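Local structure of PaxB (6EK4) at residues V12-E16 against I311-Q315; L126-A130 against E306-N310. The protein probably serves as one component of a two-component alpha-helical pore-forming toxin of the YaxAB type, switching from a soluble form to a membrane-bound one. One frame throughout, in Å; residues are numbered along the deposited sequence.

Contact 1: V12-E16 against I311-Q315; sequences VVYPE and IFAKQ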
ATOM      1  N   VAL A  12      17.729   2.556  34.070  1.00 99.36           N
ATOM      2  CA  VAL A  12      17.521   3.069  32.681  1.00 97.46           C
ATOM      3  C   VAL A  12      17.653   1.935  31.666  1.00 96.30           C
ATOM      4  O   VAL A  12      18.552   1.099  31.774  1.00 96.95           O
ATOM      5  CB  VAL A  12      18.538   4.177  32.323  1.00 95.71           C
ATOM      6  CG1 VAL A  12      18.253   4.742  30.937  1.00 94.34           C
ATOM      7  CG2 VAL A  12      18.518   5.285  33.369  1.00 96.23           C
ATOM      8  N   VAL A  13      16.754   1.916  30.683  1.00 94.29           N
ATOM      9  CA  VAL A  13      16.789   0.922  29.610  1.00 93.03           C
ATOM     10  C   VAL A  13      16.711   1.620  28.252  1.00 90.20           C
ATOM     11  O   VAL A  13      15.925   2.552  28.072  1.00 88.93           O
ATOM     12  CB  VAL A  13      15.649  -0.120  29.753  1.00 94.55           C
ATOM     13  CG1 VAL A  13      14.274   0.521  29.590  1.00 94.50           C
ATOM     14  CG2 VAL A  13      15.832  -1.259  28.758  1.00 94.41           C
ATOM     15  N   TYR A  14      17.541   1.174  27.310  1.00 88.65           N
ATOM     16  CA  TYR A  14      17.549   1.733  25.960  1.00 86.50           C
ATOM     17  C   TYR A  14      16.483   1.048  25.102  1.00 86.80           C
ATOM     18  O   TYR A  14      16.214  -0.139  25.288  1.00 88.34           O
ATOM     19  CB  TYR A  14      18.922   1.561  25.299  1.00 85.27           C
ATOM     20  CG  TYR A  14      20.097   2.177  26.044  1.00 84.52           C
ATOM     21  CD1 TYR A  14      19.952   3.338  26.806  1.00 83.89           C
ATOM     22  CD2 TYR A  14      21.367   1.613  25.951  1.00 84.16           C
ATOM     23  CE1 TYR A  14      21.033   3.898  27.470  1.00 83.23           C
ATOM     24  CE2 TYR A  14      22.451   2.168  26.610  1.00 83.86           C
ATOM     25  CZ  TYR A  14      22.281   3.310  27.368  1.00 83.40           C
ATOM     26  OH  TYR A  14      23.360   3.860  28.021  1.00 82.85           O
ATOM     27  N   PRO A  15      15.871   1.791  24.158  1.00 85.59           N
ATOM     28  CA  PRO A  15      14.888   1.175  23.259  1.00 85.43           C
ATOM     29  C   PRO A  15      15.510   0.184  22.274  1.00 85.11           C
ATOM     30  O   PRO A  15      16.629   0.401  21.810  1.00 84.26           O
ATOM     31  CB  PRO A  15      14.302   2.370  22.488  1.00 84.54           C
ATOM     32  CG  PRO A  15      14.686   3.583  23.263  1.00 84.28           C
ATOM     33  CD  PRO A  15      15.974   3.246  23.944  1.00 84.50           C
ATOM     34  N   GLU A  16      14.786  -0.890  21.963  1.00 85.87           N
ATOM     35  CA  GLU A  16      15.202  -1.825  20.918  1.00 85.68           C
ATOM     36  C   GLU A  16      14.714  -1.286  19.578  1.00 82.16           C
ATOM     37  O   GLU A  16      13.509  -1.177  19.351  1.00 82.15           O
ATOM     38  CB  GLU A  16      14.635  -3.226  21.179  1.00 88.80           C
ATOM     39  CG  GLU A  16      15.183  -4.324  20.266  1.00 90.49           C
ATOM     40  CD  GLU A  16      16.601  -4.769  20.612  1.00 92.19           C
ATOM     41  OE1 GLU A  16      17.083  -5.736  19.982  1.00 93.20           O
ATOM     42  OE2 GLU A  16      17.240  -4.170  21.505  1.00 92.20           O
ATOM     43  N   ILE A 311      17.692  10.134  25.945  1.00 72.71           N
ATOM     44  CA  ILE A 311      18.077   9.292  27.080  1.00 73.36           C
ATOM     45  C   ILE A 311      19.593   9.348  27.275  1.00 73.55           C
ATOM     46  O   ILE A 311      20.073   9.553  28.390  1.00 73.85           O
ATOM     47  CB  ILE A 311      17.613   7.828  26.890  1.00 73.53           C
ATOM     48  CG1 ILE A 311      16.108   7.721  27.156  1.00 74.41           C
ATOM     49  CG2 ILE A 311      18.372   6.882  27.819  1.00 74.42           C
ATOM     50  CD1 ILE A 311      15.489   6.414  26.711  1.00 74.84           C
ATOM     51  N   PHE A 312      20.332   9.163  26.182  1.00 73.31           N
ATOM     52  CA  PHE A 312      21.798   9.239  26.191  1.00 73.31           C
ATOM     53  C   PHE A 312      22.299  10.568  26.753  1.00 73.95           C
ATOM     54  O   PHE A 312      23.264  10.600  27.517  1.00 73.92           O
ATOM     55  CB  PHE A 312      22.348   9.059  24.768  1.00 72.86           C
ATOM     56  CG  PHE A 312      22.492   7.623  24.328  1.00 73.02           C
ATOM     57  CD1 PHE A 312      21.651   6.622  24.810  1.00 73.63           C
ATOM     58  CD2 PHE A 312      23.463   7.279  23.395  1.00 72.56           C
ATOM     59  CE1 PHE A 312      21.795   5.313  24.384  1.00 74.18           C
ATOM     60  CE2 PHE A 312      23.607   5.971  22.966  1.00 72.77           C
ATOM     61  CZ  PHE A 312      22.772   4.987  23.462  1.00 73.73           C
ATOM     62  N   ALA A 313      21.641  11.660  26.368  1.00 75.06           N
ATOM     63  CA  ALA A 313      22.034  13.002  26.800  1.00 75.90           C
ATOM     64  C   ALA A 313      21.825  13.203  28.300  1.00 77.66           C
ATOM     65  O   ALA A 313      22.739  13.628  29.006  1.00 78.87           O
ATOM     66  CB  ALA A 313      21.260  14.054  26.018  1.00 75.64           C
ATOM     67  N   LYS A 314      20.624  12.890  28.776  1.00 79.47           N
ATOM     68  CA  LYS A 314      20.277  13.066  30.188  1.00 81.47           C
ATOM     69  C   LYS A 314      21.034  12.096  31.103  1.00 81.29           C
ATOM     70  O   LYS A 314      21.238  12.387  32.281  1.00 81.68           O
ATOM     71  CB  LYS A 314      18.764  12.915  30.382  1.00 83.87           C
ATOM     72  CG  LYS A 314      18.267  13.259  31.779  1.00 86.60           C
ATOM     73  CD  LYS A 314      16.857  13.833  31.740  1.00 88.67           C
ATOM     74  CE  LYS A 314      16.160  13.733  33.089  1.00 90.95           C
ATOM     75  NZ  LYS A 314      15.539  12.394  33.297  1.00 91.68           N
ATOM     76  N   GLN A 315      21.450  10.956  30.557  1.00 80.74           N
ATOM     77  CA  GLN A 315      22.244   9.979  31.303  1.00 80.99           C
ATOM     78  C   GLN A 315      23.638  10.533  31.606  1.00 81.32           C
ATOM     79  O   GLN A 315      24.146  10.383  32.720  1.00 82.14           O
ATOM     80  CB  GLN A 315      22.356   8.672  30.515  1.00 80.56           C
ATOM     81  CG  GLN A 315      22.851   7.486  31.323  1.00 81.44           C
ATOM     82  CD  GLN A 315      22.763   6.179  30.554  1.00 81.65           C
ATOM     83  OE1 GLN A 315      22.836   6.163  29.325  1.00 80.26           O
ATOM     84  NE2 GLN A 315      22.607   5.074  31.277  1.00 83.15           N
TER
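Begin at Ile311, where helix 247-321 turns a branched side chain toward the extended segment 12-16. Its CG2 lies 3.8 Å from CG1 of Val12 and 4.0 Å from CD1 of Tyr14, while its CD1 sits 4.2 Å from CD of Pro15, so one isoleucine meets three residues of the peptide; the closest CA pair, Tyr14 to Ile311, is 7.7 Å apart. Phe312 comes next and turns its ring edge to one face of the Tyr14 ring: an edge-to-face pair with centroids 4.8 Å apart, planes at 55°, and CE1 of Phe312 3.5 Å from CE1 of Tyr14. One turn on from Ile311, Gln315 extends with chi1 and chi2 both t, and its OE1 accepts a 2.7 Å hydrogen bond from Tyr14 OH. The tyrosine ring thus has Ile311 at its edge and Phe312 over one face, with the hydrogen bond at its hydroxyl; these side chains join an irregular segment to the helix. Helix 326-348 completes the site: Lys335 makes a cation-pi contact with Tyr14, Gln336 also touches that tyrosine, and Phe339 meets the ring of Phe312. Lying just ahead of helix 19-35, the segment runs along helix 247-321, roughly opposite in direction, with helix 326-348 beside it.

Contact 2: L126-A130 against E306-N310; sequences LRKEA and EQAWN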
ATOM      1  N   LEU A 126      24.318  14.919  20.935  1.00 77.03           N
ATOM      2  CA  LEU A 126      23.163  14.030  21.085  1.00 77.66           C
ATOM      3  C   LEU A 126      21.845  14.797  20.958  1.00 78.78           C
ATOM      4  O   LEU A 126      20.902  14.316  20.325  1.00 78.76           O
ATOM      5  CB  LEU A 126      23.214  13.291  22.428  1.00 77.96           C
ATOM      6  CG  LEU A 126      24.260  12.176  22.540  1.00 77.91           C
ATOM      7  CD1 LEU A 126      24.576  11.872  23.997  1.00 78.61           C
ATOM      8  CD2 LEU A 126      23.791  10.920  21.819  1.00 77.96           C
ATOM      9  N   ARG A 127      21.788  15.983  21.559  1.00 79.50           N
ATOM     10  CA  ARG A 127      20.610  16.849  21.462  1.00 80.70           C
ATOM     11  C   ARG A 127      20.389  17.340  20.029  1.00 79.89           C
ATOM     12  O   ARG A 127      19.249  17.460  19.576  1.00 80.17           O
ATOM     13  CB  ARG A 127      20.744  18.044  22.411  1.00 82.47           C
ATOM     14  CG  ARG A 127      20.598  17.680  23.881  1.00 84.30           C
ATOM     15  CD  ARG A 127      19.135  17.592  24.294  1.00 86.35           C
ATOM     16  NE  ARG A 127      18.944  16.796  25.507  1.00 87.84           N
ATOM     17  CZ  ARG A 127      19.224  17.202  26.746  1.00 89.66           C
ATOM     18  NH1 ARG A 127      19.727  18.412  26.978  1.00 90.60           N
ATOM     19  NH2 ARG A 127      19.001  16.382  27.768  1.00 91.05           N
ATOM     20  N   LYS A 128      21.486  17.622  19.327  1.00 78.61           N
ATOM     21  CA  LYS A 128      21.439  18.041  17.926  1.00 77.92           C
ATOM     22  C   LYS A 128      20.818  16.961  17.034  1.00 76.14           C
ATOM     23  O   LYS A 128      20.058  17.274  16.116  1.00 75.33           O
ATOM     24  CB  LYS A 128      22.852  18.410  17.442  1.00 78.99           C
ATOM     25  CG  LYS A 128      22.966  18.779  15.968  1.00 80.28           C
ATOM     26  CD  LYS A 128      23.475  17.616  15.128  1.00 80.95           C
ATOM     27  CE  LYS A 128      23.322  17.891  13.639  1.00 81.82           C
ATOM     28  NZ  LYS A 128      24.091  19.090  13.201  1.00 82.75           N
ATOM     29  N   GLU A 129      21.141  15.699  17.309  1.00 74.97           N
ATOM     30  CA  GLU A 129      20.578  14.568  16.565  1.00 74.09           C
ATOM     31  C   GLU A 129      19.127  14.293  16.951  1.00 73.47           C
ATOM     32  O   GLU A 129      18.331  13.871  16.113  1.00 73.62           O
ATOM     33  CB  GLU A 129      21.417  13.304  16.783  1.00 73.97           C
ATOM     34  CG  GLU A 129      22.830  13.388  16.226  1.00 74.45           C
ATOM     35  CD  GLU A 129      22.871  13.575  14.719  1.00 74.97           C
ATOM     36  OE1 GLU A 129      22.032  12.978  14.014  1.00 75.06           O
ATOM     37  OE2 GLU A 129      23.749  14.322  14.238  1.00 75.68           O
ATOM     38  N   ALA A 130      18.789  14.521  18.218  1.00 73.31           N
ATOM     39  CA  ALA A 130      17.418  14.346  18.696  1.00 73.56           C
ATOM     40  C   ALA A 130      16.490  15.391  18.080  1.00 73.79           C
ATOM     41  O   ALA A 130      15.409  15.058  17.595  1.00 73.51           O
ATOM     42  CB  ALA A 130      17.369  14.427  20.214  1.00 74.07           C
ATOM     43  N   GLU A 306      15.047   9.157  18.407  1.00 72.22           N
ATOM     44  CA  GLU A 306      14.936  10.426  19.129  1.00 73.64           C
ATOM     45  C   GLU A 306      14.973  10.193  20.641  1.00 74.50           C
ATOM     46  O   GLU A 306      15.658  10.909  21.374  1.00 74.68           O
ATOM     47  CB  GLU A 306      13.635  11.142  18.750  1.00 74.97           C
ATOM     48  CG  GLU A 306      13.494  12.548  19.320  1.00 76.48           C
ATOM     49  CD  GLU A 306      12.096  13.123  19.153  1.00 78.41           C
ATOM     50  OE1 GLU A 306      11.281  12.538  18.406  1.00 79.15           O
ATOM     51  OE2 GLU A 306      11.812  14.170  19.774  1.00 80.42           O
ATOM     52  N   GLN A 307      14.224   9.190  21.095  1.00 74.92           N
ATOM     53  CA  GLN A 307      14.169   8.832  22.511  1.00 75.90           C
ATOM     54  C   GLN A 307      15.538   8.385  23.020  1.00 74.65           C
ATOM     55  O   GLN A 307      15.966   8.797  24.097  1.00 74.96           O
ATOM     56  CB  GLN A 307      13.133   7.724  22.736  1.00 77.40           C
ATOM     57  CG  GLN A 307      12.859   7.397  24.197  1.00 79.02           C
ATOM     58  CD  GLN A 307      11.826   6.298  24.372  1.00 80.66           C
ATOM     59  OE1 GLN A 307      11.012   6.043  23.483  1.00 81.64           O
ATOM     60  NE2 GLN A 307      11.854   5.638  25.525  1.00 82.24           N
ATOM     61  N   ALA A 308      16.216   7.548  22.237  1.00 73.19           N
ATOM     62  CA  ALA A 308      17.538   7.038  22.600  1.00 72.37           C
ATOM     63  C   ALA A 308      18.546   8.163  22.838  1.00 71.43           C
ATOM     64  O   ALA A 308      19.272   8.146  23.832  1.00 70.96           O
ATOM     65  CB  ALA A 308      18.053   6.091  21.525  1.00 71.80           C
ATOM     66  N   TRP A 309      18.578   9.143  21.938  1.00 70.15           N
ATOM     67  CA  TRP A 309      19.551  10.236  22.039  1.00 69.29           C
ATOM     68  C   TRP A 309      19.249  11.163  23.219  1.00 69.61           C
ATOM     69  O   TRP A 309      20.171  11.648  23.875  1.00 69.94           O
ATOM     70  CB  TRP A 309      19.638  11.047  20.737  1.00 67.98           C
ATOM     71  CG  TRP A 309      19.765  10.233  19.466  1.00 66.49           C
ATOM     72  CD1 TRP A 309      19.247  10.555  18.245  1.00 65.80           C
ATOM     73  CD2 TRP A 309      20.433   8.971  19.294  1.00 66.09           C
ATOM     74  NE1 TRP A 309      19.553   9.584  17.325  1.00 65.33           N
ATOM     75  CE2 TRP A 309      20.278   8.600  17.942  1.00 65.60           C
ATOM     76  CE3 TRP A 309      21.147   8.120  20.149  1.00 66.40           C
ATOM     77  CZ2 TRP A 309      20.811   7.418  17.424  1.00 65.75           C
ATOM     78  CZ3 TRP A 309      21.676   6.945  19.632  1.00 66.30           C
ATOM     79  CH2 TRP A 309      21.505   6.608  18.282  1.00 66.09           C
ATOM     80  N   ASN A 310      17.968  11.408  23.485  1.00 70.26           N
ATOM     81  CA  ASN A 310      17.565  12.198  24.653  1.00 71.24           C
ATOM     82  C   ASN A 310      17.824  11.460  25.969  1.00 72.18           C
ATOM     83  O   ASN A 310      18.134  12.087  26.985  1.00 72.24           O
ATOM     84  CB  ASN A 310      16.091  12.619  24.555  1.00 71.64           C
ATOM     85  CG  ASN A 310      15.881  13.820  23.646  1.00 71.12           C
ATOM     86  OD1 ASN A 310      16.737  14.700  23.542  1.00 70.33           O
ATOM     87  ND2 ASN A 310      14.728  13.867  22.991  1.00 71.96           N
TER
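Two long helices run nearly antiparallel here, their local axes 8.4 Å apart at 160°, and the short side chain of Ala130 lets them come close: its CA is 4.7 Å from CA of Glu306. Trp309 has the largest area covered, 97 Å². With chi1 near -48° (m), its indole stands alongside the other helix, CD1 3.8 Å from CB of Glu129 and CE3 4.2 Å from CD2 of Leu126, while its CB reaches 4.1 Å from CB of Ala130 and 3.5 Å from the backbone O of Leu126. Glu129 points its CA-to-CB bond toward helix 247-321, but m rotamers at chi1 and chi2 carry its carboxylate away, leaving the aliphatic root against the indole. Glu306, t at both chi1 and chi2, lays its CG 3.6 Å from O of Ala130. Arg127 starts away from the partner helix and, through m, m, t torsions, brings its guanidinium back, NE 3.6 Å from OD1 of Asn310; that same OD1 is 3.4 Å from CB of Ala130. Leu68 of helix 42-73 and Phe339 of helix 326-348 pack on Trp309, adding two more helices around the indole. Between the two segments cohesion thus comes from close van der Waals fit, with the polar groups of Arg127 and Asn310 at the margin merely near one another.

The model begins at Val12, already inside contact 1, whose partner arrives only after 294 mostly helical residues; this closes the larger loop. Contact 2 opens later, on helix 101-141, and closes earlier, at 306-310, so it nests within that loop without crossing it. Both end on neighbouring turns of helix 247-321, with centres about 9 Å apart, and they touch directly: Phe312 CB packs 3.7 Å from Leu126 CD1, and Ala313 CB lies 3.6 Å from Arg127 NE. Helix 247-321 is thus the shared element, joining the N-terminal segment to helix 101-141, while helix 326-348 borders both sites through Phe339.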